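Local atomic coordinates of leucine-rich repeat protein (Bacteroides thetaiotaomicron, PDB entry 4ECN), a protein that is of unknown function but, as an extracellular leucine-rich repeat protein, probably binds other proteins. Residues L100-A105 / H130-F135; H386-F391 / L575-C580; D402-A407 / L730-L735; I444-K449 / A477-N482; R661-S666 / P689-A694. All coordinates share one frame; numbering follows the deposited sequence.

The five contacts follow an elongated chain. Interaction 1 lies between two beta domains in the N-terminal part, and its centre is about 45 Å from that of interaction 4. The other four belong to the leucine-rich repeat region. Interactions 2 and 3 are alike. In each, a short helix from 386-409 covers one face of a sheet of parallel repeat strands, and their centres are about 28 Å apart. Interactions 4 and 5 join connecting segments between repeat strands, with centres about 60 Å apart. Interactions 3 and 5 touch directly, where Leu-730 CD2 packs on Phe-693 CE1 at 4.1 Å. A sodium ion is bound at Gln-314 and Val-317, and neither residue belongs to these contacts.

Interaction 1. Residues L100-A105 / H130-F135; sequences LLAGPA and HGTVTF
Pro-104 lies over the imidazole of His-130, where two consecutive all-beta domains of the DUF4458 family meet. Strand 99-104 belongs to the mixed sheet of the first domain and strand 130-139 to that of the second. The two local segments approach to 6.3 Å between axes and cross at 76°, so they do not pair as neighbours in one sheet. His-130 can be followed outward. Its CB sits 3.5 Å from the backbone atom Ala-102 O. The first torsion puts CG beside the backbone N and anti to the carbonyl carbon (chi1 -76°), and this brings the ring under the proline. CG is 3.9 Å from Pro-104 CG. On one branch, CD2 meets Pro-104 CB. On the other, ND1 also lies under Pro-104 CG and is hydrogen-bonded to Val-128 O, which helps to fix the rotation of the ring. Next to it, His-130 CE1 is 3.6 Å from Pro-104 CG. At the tip, NE2 is 3.8 Å from Pro-104 CG. Ala-102 adds a second point of contact, its CB 3.7 Å from His-130 O. Its backbone N also bonds to Asn-249 of the second domain. Trp-210 of strand 202-212 packs on the same alanine. Over the ring face the proline makes a CH-pi contact, with Pro-104 CG 3.6 Å from the centroid of the His-130 ring and 10° off the ring normal.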
# COMPACT_ATOMS: atom_id res chain seq x y z
N LEU A 100 41.49 -38.98 13.89
CA LEU A 100 42.34 -37.90 13.38
C LEU A 100 41.51 -36.67 12.95
O LEU A 100 42.09 -35.59 12.81
CB LEU A 100 43.17 -38.42 12.20
CG LEU A 100 44.55 -37.80 11.99
CD1 LEU A 100 45.54 -38.26 13.07
CD2 LEU A 100 45.11 -38.21 10.65
N LEU A 101 40.17 -36.84 12.72
CA LEU A 101 39.23 -35.78 12.31
C LEU A 101 37.76 -36.19 12.50
O LEU A 101 37.40 -37.30 12.13
CB LEU A 101 39.43 -35.39 10.83
CG LEU A 101 38.78 -34.08 10.41
CD1 LEU A 101 39.72 -32.92 10.60
CD2 LEU A 101 38.32 -34.15 8.99
N ALA A 102 36.92 -35.26 13.03
CA ALA A 102 35.46 -35.39 13.18
C ALA A 102 34.83 -34.46 12.17
O ALA A 102 34.75 -33.25 12.40
CB ALA A 102 35.00 -35.07 14.60
N GLY A 103 34.52 -35.03 11.00
CA GLY A 103 34.01 -34.33 9.83
C GLY A 103 32.51 -34.11 9.74
O GLY A 103 31.73 -35.05 9.90
N PRO A 104 32.09 -32.87 9.43
CA PRO A 104 30.65 -32.61 9.27
C PRO A 104 30.21 -32.88 7.82
O PRO A 104 30.99 -32.68 6.88
CB PRO A 104 30.51 -31.14 9.65
CG PRO A 104 31.88 -30.54 9.38
CD PRO A 104 32.88 -31.64 9.20
N ALA A 105 28.97 -33.33 7.66
CA ALA A 105 28.39 -33.68 6.36
C ALA A 105 28.30 -32.50 5.38
O ALA A 105 28.65 -32.66 4.21
CB ALA A 105 27.00 -34.25 6.57
N HIS A 130 35.31 -29.33 14.46
CA HIS A 130 34.11 -29.91 15.03
C HIS A 130 34.44 -31.00 16.00
O HIS A 130 35.50 -31.63 15.91
CB HIS A 130 33.22 -30.48 13.92
CG HIS A 130 32.47 -29.45 13.13
ND1 HIS A 130 33.12 -28.56 12.29
CD2 HIS A 130 31.13 -29.23 13.04
CE1 HIS A 130 32.17 -27.81 11.75
NE2 HIS A 130 30.96 -28.18 12.16
N GLY A 131 33.52 -31.23 16.92
CA GLY A 131 33.52 -32.31 17.90
C GLY A 131 32.18 -33.01 17.76
O GLY A 131 31.40 -32.66 16.87
N THR A 132 31.89 -34.02 18.62
CA THR A 132 30.61 -34.73 18.55
C THR A 132 29.91 -34.68 19.93
O THR A 132 30.56 -34.43 20.94
CB THR A 132 30.75 -36.16 18.02
OG1 THR A 132 31.72 -36.87 18.78
CG2 THR A 132 31.12 -36.19 16.53
N VAL A 133 28.57 -34.83 19.96
CA VAL A 133 27.76 -34.69 21.17
C VAL A 133 26.62 -35.71 21.23
O VAL A 133 26.05 -36.06 20.20
CB VAL A 133 27.17 -33.23 21.25
CG1 VAL A 133 25.93 -33.14 22.13
CG2 VAL A 133 28.22 -32.24 21.73
N THR A 134 26.28 -36.12 22.46
CA THR A 134 25.13 -36.96 22.79
C THR A 134 24.35 -36.23 23.86
O THR A 134 24.94 -35.55 24.70
CB THR A 134 25.52 -38.38 23.23
OG1 THR A 134 26.42 -38.29 24.34
CG2 THR A 134 26.11 -39.20 22.10
N PHE A 135 23.03 -36.38 23.83
CA PHE A 135 22.16 -35.70 24.79
C PHE A 135 21.60 -36.67 25.82
O PHE A 135 21.52 -37.88 25.58
CB PHE A 135 21.01 -34.99 24.04
CG PHE A 135 21.55 -33.94 23.10
CD1 PHE A 135 21.82 -32.66 23.56
CD2 PHE A 135 21.88 -34.26 21.79
CE1 PHE A 135 22.37 -31.71 22.71
CE2 PHE A 135 22.44 -33.31 20.95
CZ PHE A 135 22.66 -32.04 21.40

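Interaction 2. Residues H386-F391 / L575-C580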
# COMPACT_ATOMS: atom_id res chain seq x y z
N HIS A 386 -6.72 7.05 3.69
CA HIS A 386 -5.50 6.92 2.87
C HIS A 386 -5.86 6.72 1.40
O HIS A 386 -5.33 7.49 0.59
CB HIS A 386 -4.59 5.80 3.34
CG HIS A 386 -3.25 5.82 2.67
ND1 HIS A 386 -2.97 4.99 1.59
CD2 HIS A 386 -2.18 6.61 2.91
CE1 HIS A 386 -1.72 5.26 1.25
NE2 HIS A 386 -1.20 6.24 2.00
N TYR A 387 -6.81 5.79 1.05
CA TYR A 387 -7.21 5.57 -0.35
C TYR A 387 -7.63 6.91 -0.99
O TYR A 387 -7.16 7.24 -2.09
CB TYR A 387 -8.35 4.53 -0.50
CG TYR A 387 -8.56 4.08 -1.94
CD1 TYR A 387 -7.81 3.05 -2.48
CD2 TYR A 387 -9.48 4.72 -2.76
CE1 TYR A 387 -7.98 2.65 -3.81
CE2 TYR A 387 -9.65 4.34 -4.10
CZ TYR A 387 -8.89 3.31 -4.63
OH TYR A 387 -9.06 2.93 -5.94
N LYS A 388 -8.46 7.68 -0.29
CA LYS A 388 -8.97 8.97 -0.76
C LYS A 388 -7.82 9.92 -1.10
O LYS A 388 -7.83 10.50 -2.18
CB LYS A 388 -9.90 9.58 0.29
CG LYS A 388 -10.79 10.68 -0.26
CD LYS A 388 -11.87 11.11 0.73
CE LYS A 388 -11.42 12.02 1.86
NZ LYS A 388 -11.45 13.45 1.48
N LYS A 389 -6.82 10.05 -0.20
CA LYS A 389 -5.68 10.96 -0.36
C LYS A 389 -4.74 10.49 -1.46
O LYS A 389 -4.19 11.32 -2.21
CB LYS A 389 -4.90 11.14 0.98
CG LYS A 389 -5.76 11.74 2.11
CD LYS A 389 -4.98 12.08 3.40
CE LYS A 389 -5.76 11.88 4.71
NZ LYS A 389 -5.53 10.53 5.32
N MSE A 390 -4.56 9.17 -1.57
CA MSE A 390 -3.67 8.57 -2.56
C MSE A 390 -4.21 8.64 -3.97
O MSE A 390 -3.39 8.74 -4.87
CB MSE A 390 -3.38 7.10 -2.22
CG MSE A 390 -2.49 6.38 -3.26
SE MSE A 390 -1.35 5.07 -2.48
CE MSE A 390 -1.34 3.89 -3.79
N PHE A 391 -5.54 8.55 -4.18
CA PHE A 391 -6.04 8.53 -5.55
C PHE A 391 -7.16 9.49 -5.90
O PHE A 391 -7.49 9.56 -7.09
CB PHE A 391 -6.62 7.13 -5.86
CG PHE A 391 -5.69 5.96 -5.67
CD1 PHE A 391 -4.71 5.66 -6.60
CD2 PHE A 391 -5.84 5.11 -4.57
CE1 PHE A 391 -3.86 4.58 -6.41
CE2 PHE A 391 -5.01 4.01 -4.41
CZ PHE A 391 -4.05 3.73 -5.34
N LEU A 575 -24.21 5.71 5.75
CA LEU A 575 -23.18 5.95 4.73
C LEU A 575 -22.69 7.41 4.82
O LEU A 575 -23.50 8.31 5.06
CB LEU A 575 -23.71 5.62 3.33
CG LEU A 575 -22.70 5.65 2.17
CD1 LEU A 575 -21.72 4.48 2.24
CD2 LEU A 575 -23.41 5.61 0.84
N GLY A 576 -21.37 7.59 4.66
CA GLY A 576 -20.68 8.87 4.76
C GLY A 576 -19.64 9.11 3.69
O GLY A 576 -19.27 10.26 3.45
N LEU A 577 -19.15 8.04 3.02
CA LEU A 577 -18.18 8.15 1.92
C LEU A 577 -18.57 7.24 0.80
O LEU A 577 -18.82 6.06 1.04
CB LEU A 577 -16.73 7.85 2.36
CG LEU A 577 -15.62 7.98 1.31
CD1 LEU A 577 -14.32 8.36 1.95
CD2 LEU A 577 -15.46 6.70 0.48
N LEU A 578 -18.56 7.75 -0.43
CA LEU A 578 -18.87 6.96 -1.61
C LEU A 578 -17.95 7.36 -2.75
O LEU A 578 -17.93 8.52 -3.13
CB LEU A 578 -20.34 7.11 -2.01
CG LEU A 578 -20.75 6.35 -3.24
CD1 LEU A 578 -20.79 4.85 -2.97
CD2 LEU A 578 -22.09 6.82 -3.71
N ASP A 579 -17.19 6.38 -3.27
CA ASP A 579 -16.26 6.47 -4.38
C ASP A 579 -16.73 5.55 -5.50
O ASP A 579 -16.73 4.34 -5.33
CB ASP A 579 -14.83 6.09 -3.92
CG ASP A 579 -13.91 5.55 -5.02
OD1 ASP A 579 -13.85 6.16 -6.09
OD2 ASP A 579 -13.23 4.53 -4.78
N CYS A 580 -17.13 6.13 -6.64
CA CYS A 580 -17.55 5.42 -7.85
C CYS A 580 -16.79 5.92 -9.04
O CYS A 580 -17.31 5.89 -10.16
CB CYS A 580 -19.05 5.58 -8.07
SG CYS A 580 -20.03 4.44 -7.09
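Tyr-387 and Asp-579 meet at about a right angle, with the ring and carboxylate planes turned 37° apart. The contact runs from Tyr-387 CE2 to Asp-579 OD2, 3.6 Å apart. The oxygen approaches the ring obliquely. Both side chains extend away from their backbone N; for the tyrosine, chi1 of -167° carries the ring off the helix toward the strand. The carboxylate is held by other partners. OD1 accepts from Val-581 N, and OD2 takes a weak hydrogen bond from Gly-556 N. Beside this pair, Lys-388 slants across Leu-577, its CD 3.9 Å from Leu-577 CD1. The lysine chain runs straight to this point and then bends at its last two torsions. The bend turns NZ away from the leucine, to salt bridges with Asp-393 and Asp-599. The lysine therefore offers its aliphatic part to the leucine and its charge to the two acids. Tyr-554, on the neighbouring strand, also meets the ring of Tyr-387. Leu-577 and Asp-579 alternate with Leu-578, which points to the other side of strand 577-579. Outward residues of this kind line the concave face of a leucine-rich repeat sheet, and here helix 386-391 covers that face.

Interaction 3. Residues D402-A407 / L730-L735; sequences DLLQDA and LTTIDL
The carboxylate of Asp-734 has Leu-404 CD1 above its plane, 4.0 Å from CG. The same methyl is 3.7 Å from Asp-734 CB, so it touches the root of the group more closely than the charged end. The oxygens have other partners: OD1 forms a salt bridge with Arg-736, and OD2 takes a weak hydrogen bond from Ser-401 N. These hold the group in place beside the methyl. The setting is the parallel sheet of the leucine-rich repeats, with helix 402-409 packed on it. The helix runs nearly antiparallel to strand 732-734, at 167°, and its axis is 9.8 Å away. Leu-730, Ile-733 and Leu-735 follow the leucine spacing of a repeat, and Asn-738 supplies its asparagine, bonded to Leu-735 O. Thr-732 and Asp-734 lie on the concave side, Thr-732 pointing at the helix and Asp-734 flanking Leu-404. Leu-404 alone carries the contact from the helix. Its CG stands beside the backbone N (chi1 -60°), and CD1 reaches the strand between the two outward residues. Thr-732 turns its methyl toward the leucine and keeps its hydroxyl for Asn-757, to which OG1 is hydrogen-bonded. Leu-403 and Ala-407 continue the cover over strand 757-759. Between the two outward side chains, Leu-404 CD1 also rests 3.7 Å from the backbone atom Ile-733 O.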
# COMPACT_ATOMS: atom_id res chain seq x y z
N ASP A 402 -1.52 28.78 -14.76
CA ASP A 402 -0.26 28.92 -14.06
C ASP A 402 -0.16 30.33 -13.49
O ASP A 402 0.14 30.44 -12.32
CB ASP A 402 0.95 28.58 -14.93
CG ASP A 402 1.08 27.08 -15.23
OD1 ASP A 402 0.03 26.36 -15.21
OD2 ASP A 402 2.21 26.63 -15.52
N LEU A 403 -0.57 31.38 -14.25
CA LEU A 403 -0.62 32.76 -13.75
C LEU A 403 -1.38 32.89 -12.42
O LEU A 403 -0.84 33.47 -11.47
CB LEU A 403 -1.29 33.69 -14.80
CG LEU A 403 -1.85 35.05 -14.31
CD1 LEU A 403 -0.77 36.00 -13.84
CD2 LEU A 403 -2.67 35.70 -15.39
N LEU A 404 -2.63 32.36 -12.36
CA LEU A 404 -3.51 32.49 -11.20
C LEU A 404 -3.00 31.67 -10.02
O LEU A 404 -3.17 32.09 -8.88
CB LEU A 404 -4.96 32.12 -11.53
CG LEU A 404 -5.66 32.96 -12.64
CD1 LEU A 404 -7.11 32.69 -12.70
CD2 LEU A 404 -5.48 34.44 -12.42
N GLN A 405 -2.30 30.57 -10.28
CA GLN A 405 -1.73 29.76 -9.22
C GLN A 405 -0.57 30.48 -8.59
O GLN A 405 -0.50 30.57 -7.38
CB GLN A 405 -1.31 28.39 -9.72
CG GLN A 405 -2.47 27.50 -10.17
CD GLN A 405 -2.00 26.10 -10.40
OE1 GLN A 405 -1.18 25.55 -9.65
NE2 GLN A 405 -2.53 25.46 -11.42
N ASP A 406 0.32 31.05 -9.42
CA ASP A 406 1.48 31.83 -9.01
C ASP A 406 1.04 32.98 -8.11
O ASP A 406 1.55 33.10 -7.00
CB ASP A 406 2.25 32.33 -10.24
CG ASP A 406 2.87 31.22 -11.07
OD1 ASP A 406 3.00 30.07 -10.53
OD2 ASP A 406 3.23 31.47 -12.25
N ALA A 407 0.01 33.73 -8.56
CA ALA A 407 -0.61 34.83 -7.83
C ALA A 407 -1.06 34.41 -6.39
O ALA A 407 -0.80 35.14 -5.43
CB ALA A 407 -1.79 35.36 -8.61
N LEU A 730 -15.79 37.13 -4.15
CA LEU A 730 -15.17 36.68 -5.40
C LEU A 730 -13.82 37.37 -5.60
O LEU A 730 -13.78 38.56 -5.95
CB LEU A 730 -16.11 36.93 -6.58
CG LEU A 730 -15.82 36.16 -7.85
CD1 LEU A 730 -15.97 34.64 -7.64
CD2 LEU A 730 -16.70 36.61 -8.98
N THR A 731 -12.72 36.61 -5.37
CA THR A 731 -11.36 37.15 -5.47
C THR A 731 -10.57 36.52 -6.64
O THR A 731 -9.61 37.14 -7.11
CB THR A 731 -10.62 36.96 -4.15
OG1 THR A 731 -10.62 35.58 -3.78
CG2 THR A 731 -11.24 37.75 -3.04
N THR A 732 -10.99 35.35 -7.14
CA THR A 732 -10.31 34.70 -8.27
C THR A 732 -11.32 34.35 -9.38
O THR A 732 -12.37 33.77 -9.09
CB THR A 732 -9.56 33.46 -7.81
OG1 THR A 732 -8.83 33.72 -6.59
CG2 THR A 732 -8.69 32.87 -8.89
N ILE A 733 -11.00 34.71 -10.64
CA ILE A 733 -11.87 34.42 -11.79
C ILE A 733 -11.01 33.87 -12.95
O ILE A 733 -10.16 34.60 -13.47
CB ILE A 733 -12.71 35.66 -12.25
CG1 ILE A 733 -13.46 36.35 -11.09
CG2 ILE A 733 -13.69 35.24 -13.32
CD1 ILE A 733 -14.10 37.68 -11.46
N ASP A 734 -11.24 32.60 -13.37
CA ASP A 734 -10.52 32.00 -14.51
C ASP A 734 -11.49 31.88 -15.70
O ASP A 734 -12.41 31.06 -15.70
CB ASP A 734 -9.88 30.64 -14.15
CG ASP A 734 -8.89 30.10 -15.17
OD1 ASP A 734 -8.67 30.77 -16.20
OD2 ASP A 734 -8.37 28.99 -14.95
N LEU A 735 -11.31 32.73 -16.70
CA LEU A 735 -12.19 32.79 -17.86
C LEU A 735 -11.45 32.53 -19.14
O LEU A 735 -12.00 32.78 -20.20
CB LEU A 735 -12.91 34.15 -17.92
CG LEU A 735 -14.13 34.29 -16.97
CD1 LEU A 735 -14.48 35.71 -16.78
CD2 LEU A 735 -15.34 33.55 -17.50

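Interaction 4. Residues I444-K449 / A477-N482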
# COMPACT_ATOMS: atom_id res chain seq x y z
N ILE A 444 -9.90 -18.06 9.68
CA ILE A 444 -10.02 -16.62 9.88
C ILE A 444 -11.24 -16.34 10.82
O ILE A 444 -11.20 -15.39 11.60
CB ILE A 444 -10.14 -15.93 8.46
CG1 ILE A 444 -8.86 -16.11 7.62
CG2 ILE A 444 -10.53 -14.47 8.48
CD1 ILE A 444 -7.55 -15.64 8.29
N GLN A 445 -12.26 -17.24 10.81
CA GLN A 445 -13.47 -17.19 11.64
C GLN A 445 -13.21 -17.41 13.14
O GLN A 445 -14.14 -17.31 13.94
CB GLN A 445 -14.46 -18.28 11.18
CG GLN A 445 -15.27 -17.94 9.96
CD GLN A 445 -16.04 -19.14 9.49
OE1 GLN A 445 -15.49 -20.04 8.87
NE2 GLN A 445 -17.33 -19.16 9.75
N ARG A 446 -11.97 -17.81 13.50
CA ARG A 446 -11.59 -18.08 14.88
C ARG A 446 -10.92 -16.85 15.51
O ARG A 446 -10.81 -16.77 16.73
CB ARG A 446 -10.67 -19.31 14.95
CG ARG A 446 -10.64 -20.00 16.31
CD ARG A 446 -9.72 -21.21 16.31
NE ARG A 446 -9.72 -21.91 17.60
CZ ARG A 446 -8.70 -21.93 18.46
NH1 ARG A 446 -7.56 -21.32 18.17
NH2 ARG A 446 -8.80 -22.60 19.60
N LEU A 447 -10.52 -15.86 14.68
CA LEU A 447 -9.84 -14.63 15.08
C LEU A 447 -10.87 -13.58 15.47
O LEU A 447 -11.12 -12.62 14.74
CB LEU A 447 -8.95 -14.15 13.92
CG LEU A 447 -8.02 -15.19 13.29
CD1 LEU A 447 -7.28 -14.61 12.14
CD2 LEU A 447 -7.07 -15.78 14.32
N THR A 448 -11.51 -13.81 16.62
CA THR A 448 -12.65 -13.03 17.14
C THR A 448 -12.26 -11.60 17.55
O THR A 448 -13.15 -10.74 17.56
CB THR A 448 -13.28 -13.78 18.31
OG1 THR A 448 -12.26 -14.09 19.28
CG2 THR A 448 -13.99 -15.06 17.85
N LYS A 449 -10.96 -11.33 17.85
CA LYS A 449 -10.51 -10.00 18.27
C LYS A 449 -10.10 -9.12 17.07
O LYS A 449 -9.75 -7.95 17.27
CB LYS A 449 -9.35 -10.09 19.27
CG LYS A 449 -9.77 -10.60 20.63
CD LYS A 449 -8.66 -10.46 21.66
CE LYS A 449 -8.96 -11.29 22.90
NZ LYS A 449 -8.01 -10.97 23.99
N ALA A 477 -7.34 -27.99 11.58
CA ALA A 477 -8.69 -28.18 11.00
C ALA A 477 -9.41 -29.31 11.66
O ALA A 477 -10.63 -29.28 11.75
CB ALA A 477 -8.60 -28.44 9.51
N LYS A 478 -8.66 -30.31 12.14
CA LYS A 478 -9.23 -31.45 12.85
C LYS A 478 -9.77 -30.97 14.20
O LYS A 478 -10.69 -31.59 14.74
CB LYS A 478 -8.20 -32.58 13.03
CG LYS A 478 -7.94 -33.44 11.79
CD LYS A 478 -7.04 -34.62 12.17
CE LYS A 478 -6.75 -35.60 11.06
NZ LYS A 478 -6.01 -36.80 11.56
N GLN A 479 -9.22 -29.88 14.74
CA GLN A 479 -9.67 -29.35 16.02
C GLN A 479 -10.82 -28.34 15.82
O GLN A 479 -11.86 -28.49 16.47
CB GLN A 479 -8.50 -28.68 16.77
CG GLN A 479 -8.87 -28.20 18.19
CD GLN A 479 -7.93 -27.14 18.74
OE1 GLN A 479 -6.70 -27.31 18.81
NE2 GLN A 479 -8.52 -26.04 19.21
N TYR A 480 -10.63 -27.35 14.93
CA TYR A 480 -11.56 -26.24 14.71
C TYR A 480 -12.90 -26.70 14.06
O TYR A 480 -13.90 -25.97 14.17
CB TYR A 480 -10.91 -25.13 13.85
CG TYR A 480 -9.54 -24.64 14.31
CD1 TYR A 480 -9.19 -24.65 15.65
CD2 TYR A 480 -8.64 -24.10 13.40
CE1 TYR A 480 -7.92 -24.24 16.07
CE2 TYR A 480 -7.38 -23.64 13.82
CZ TYR A 480 -7.03 -23.72 15.16
OH TYR A 480 -5.80 -23.28 15.57
N GLU A 481 -12.93 -27.91 13.46
CA GLU A 481 -14.14 -28.52 12.87
C GLU A 481 -15.15 -28.79 13.98
O GLU A 481 -16.37 -28.68 13.77
CB GLU A 481 -13.78 -29.82 12.11
CG GLU A 481 -14.94 -30.53 11.42
CD GLU A 481 -15.75 -29.70 10.44
OE1 GLU A 481 -15.31 -29.52 9.28
OE2 GLU A 481 -16.85 -29.24 10.84
N ASN A 482 -14.63 -29.11 15.18
CA ASN A 482 -15.39 -29.44 16.38
C ASN A 482 -15.76 -28.18 17.18
O ASN A 482 -16.48 -28.28 18.18
CB ASN A 482 -14.59 -30.43 17.24
CG ASN A 482 -14.45 -31.79 16.59
OD1 ASN A 482 -15.43 -32.39 16.11
ND2 ASN A 482 -13.23 -32.30 16.55
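Arg-446 and Gln-479 grip one carboxylate together, that of Glu-483, which lies just past segment 477-482. Arg-446 NE forms a salt bridge with OE1 of Glu-483, and Gln-479 NE2 gives a hydrogen bond to its OE2. This shared acceptor probably accounts for the approach of Arg-446 NH2 and Gln-479 NE2 to 3.5 Å although both are donors. No bond joins them, and the guanidinium and amide planes stand 85° apart. The arginine meets Tyr-480 quite differently. Its chain is extended from CG to NE and passes over one face of the ring. CD makes a CH-pi contact, 3.6 Å from the ring centroid of Tyr-480. Farther out, Arg-446 CZ is 3.4 Å from Tyr-480 CE1, and the guanidinium lies only 18° from parallel with the ring. The two segments are connections within the leucine-rich repeat region. The 3-10 segment at 444-446 leads toward strand 452-456, and helix 475-480 lies between that strand and strand 495-499. Ile-444 and Leu-447 pack inward on Leu-352, while Arg-446 points out to the helix. With an alanine at Arg-446, Glu-483 would probably lose the cation paired with its OE1, and the face of Tyr-480 would lose the chain lying over it. Arg-446 NH1 is bonded to Gly-344 O.

Interaction 5. Residues R661-S666 / P689-A694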
# COMPACT_ATOMS: atom_id res chain seq x y z
N ARG A 661 -29.59 26.15 -20.59
CA ARG A 661 -29.52 26.81 -19.28
C ARG A 661 -28.74 25.90 -18.35
O ARG A 661 -28.76 24.69 -18.53
CB ARG A 661 -30.89 27.23 -18.74
CG ARG A 661 -32.01 26.21 -18.75
CD ARG A 661 -33.35 26.90 -18.55
NE ARG A 661 -33.41 27.74 -17.35
CZ ARG A 661 -33.80 27.31 -16.14
NH1 ARG A 661 -34.15 26.04 -15.97
NH2 ARG A 661 -33.82 28.15 -15.11
N ASN A 662 -27.98 26.48 -17.42
CA ASN A 662 -27.04 25.73 -16.58
C ASN A 662 -27.73 24.90 -15.46
O ASN A 662 -27.10 24.00 -14.92
CB ASN A 662 -26.01 26.68 -15.95
CG ASN A 662 -25.29 27.61 -16.92
OD1 ASN A 662 -25.09 28.79 -16.60
ND2 ASN A 662 -24.92 27.15 -18.12
N ILE A 663 -29.01 25.17 -15.14
CA ILE A 663 -29.78 24.42 -14.12
C ILE A 663 -31.12 23.90 -14.72
O ILE A 663 -31.69 24.55 -15.60
CB ILE A 663 -30.04 25.27 -12.84
CG1 ILE A 663 -30.74 26.63 -13.17
CG2 ILE A 663 -28.73 25.46 -12.07
CD1 ILE A 663 -31.34 27.42 -11.98
N SER A 664 -31.61 22.74 -14.25
CA SER A 664 -32.88 22.16 -14.75
C SER A 664 -34.13 22.72 -14.02
O SER A 664 -35.23 22.67 -14.58
CB SER A 664 -32.87 20.64 -14.66
OG SER A 664 -32.34 20.19 -13.43
N CYS A 665 -33.97 23.26 -12.80
CA CYS A 665 -35.08 23.80 -12.02
C CYS A 665 -35.28 25.30 -12.31
O CYS A 665 -34.45 25.92 -12.98
CB CYS A 665 -34.86 23.57 -10.52
SG CYS A 665 -33.46 24.48 -9.81
N SER A 666 -36.36 25.88 -11.77
CA SER A 666 -36.67 27.30 -11.88
C SER A 666 -35.72 28.11 -10.99
O SER A 666 -35.13 27.56 -10.06
CB SER A 666 -38.12 27.56 -11.51
OG SER A 666 -38.39 27.12 -10.18
N PRO A 689 -23.00 31.91 -15.10
CA PRO A 689 -23.94 31.36 -14.10
C PRO A 689 -24.34 32.35 -12.99
O PRO A 689 -24.07 32.11 -11.80
CB PRO A 689 -23.17 30.17 -13.54
CG PRO A 689 -21.75 30.54 -13.69
CD PRO A 689 -21.66 31.31 -14.96
N THR A 690 -25.09 33.39 -13.37
CA THR A 690 -25.67 34.41 -12.48
C THR A 690 -26.39 33.74 -11.28
O THR A 690 -26.29 34.19 -10.14
CB THR A 690 -26.64 35.29 -13.29
OG1 THR A 690 -25.95 35.81 -14.43
CG2 THR A 690 -27.24 36.42 -12.48
N GLU A 691 -27.08 32.63 -11.59
CA GLU A 691 -27.81 31.73 -10.70
C GLU A 691 -27.05 31.43 -9.42
O GLU A 691 -27.68 31.20 -8.39
CB GLU A 691 -28.08 30.40 -11.43
CG GLU A 691 -28.51 30.57 -12.89
CD GLU A 691 -27.42 30.54 -13.94
OE1 GLU A 691 -26.80 29.47 -14.12
OE2 GLU A 691 -27.26 31.54 -14.67
N LEU A 692 -25.72 31.38 -9.49
CA LEU A 692 -24.87 31.11 -8.34
C LEU A 692 -24.80 32.31 -7.40
O LEU A 692 -24.86 32.16 -6.20
CB LEU A 692 -23.48 30.72 -8.81
CG LEU A 692 -23.32 29.44 -9.63
CD1 LEU A 692 -21.89 29.28 -10.13
CD2 LEU A 692 -23.72 28.23 -8.83
N PHE A 693 -24.69 33.51 -7.95
CA PHE A 693 -24.53 34.73 -7.20
C PHE A 693 -25.89 35.22 -6.67
O PHE A 693 -26.00 35.57 -5.48
CB PHE A 693 -23.85 35.78 -8.10
CG PHE A 693 -22.50 35.27 -8.53
CD1 PHE A 693 -21.41 35.29 -7.65
CD2 PHE A 693 -22.33 34.66 -9.77
CE1 PHE A 693 -20.18 34.74 -8.02
CE2 PHE A 693 -21.10 34.12 -10.14
CZ PHE A 693 -20.02 34.18 -9.27
N ALA A 694 -26.92 35.16 -7.53
CA ALA A 694 -28.29 35.52 -7.19
C ALA A 694 -28.77 34.74 -5.98
O ALA A 694 -29.52 35.29 -5.18
CB ALA A 694 -29.19 35.26 -8.37
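Glu-691 reaches across to Asn-662 and Ile-663. Its OE1 is 3.4 Å from Asn-662 CB, and its CG is 4.3 Å from Ile-663 CD1. The glutamate chain bends sharply at its second torsion (chi2 93°), which brings the carboxylate up to the Asn-662 side chain. The carboxylate plane is 40° from that of the asparagine amide, and the two side chains cross at about a right angle. Pro-689 packs next to the glutamate, against the same end of the asparagine side chain. With an alanine in place of Glu-691, Ile-663 CD1 would probably lose the CG it packs on, and a gap would open beside Asn-662 CB. One step out, a backbone bond shapes one segment and a side-chain grip the other. Leu-692 N donates to Pro-689 O at 2.9 Å, starting the short, weakly bonded helix that carries Glu-691. Arg-661 bridges the facing loop by gripping Cys-665 O with NH1 at 3.0 Å and NH2 at 3.1 Å. The oxygen lies close to the guanidinium plane. Asn-662 is also tied through its backbone to Ile-634. Tyr-670 packs on both Ile-663 and Leu-692. The segments connect successive parallel strands, 646-650 to 675-679 and 675-679 to 701-703. Stacking of such connecting segments is typical of the leucine-rich repeat fold.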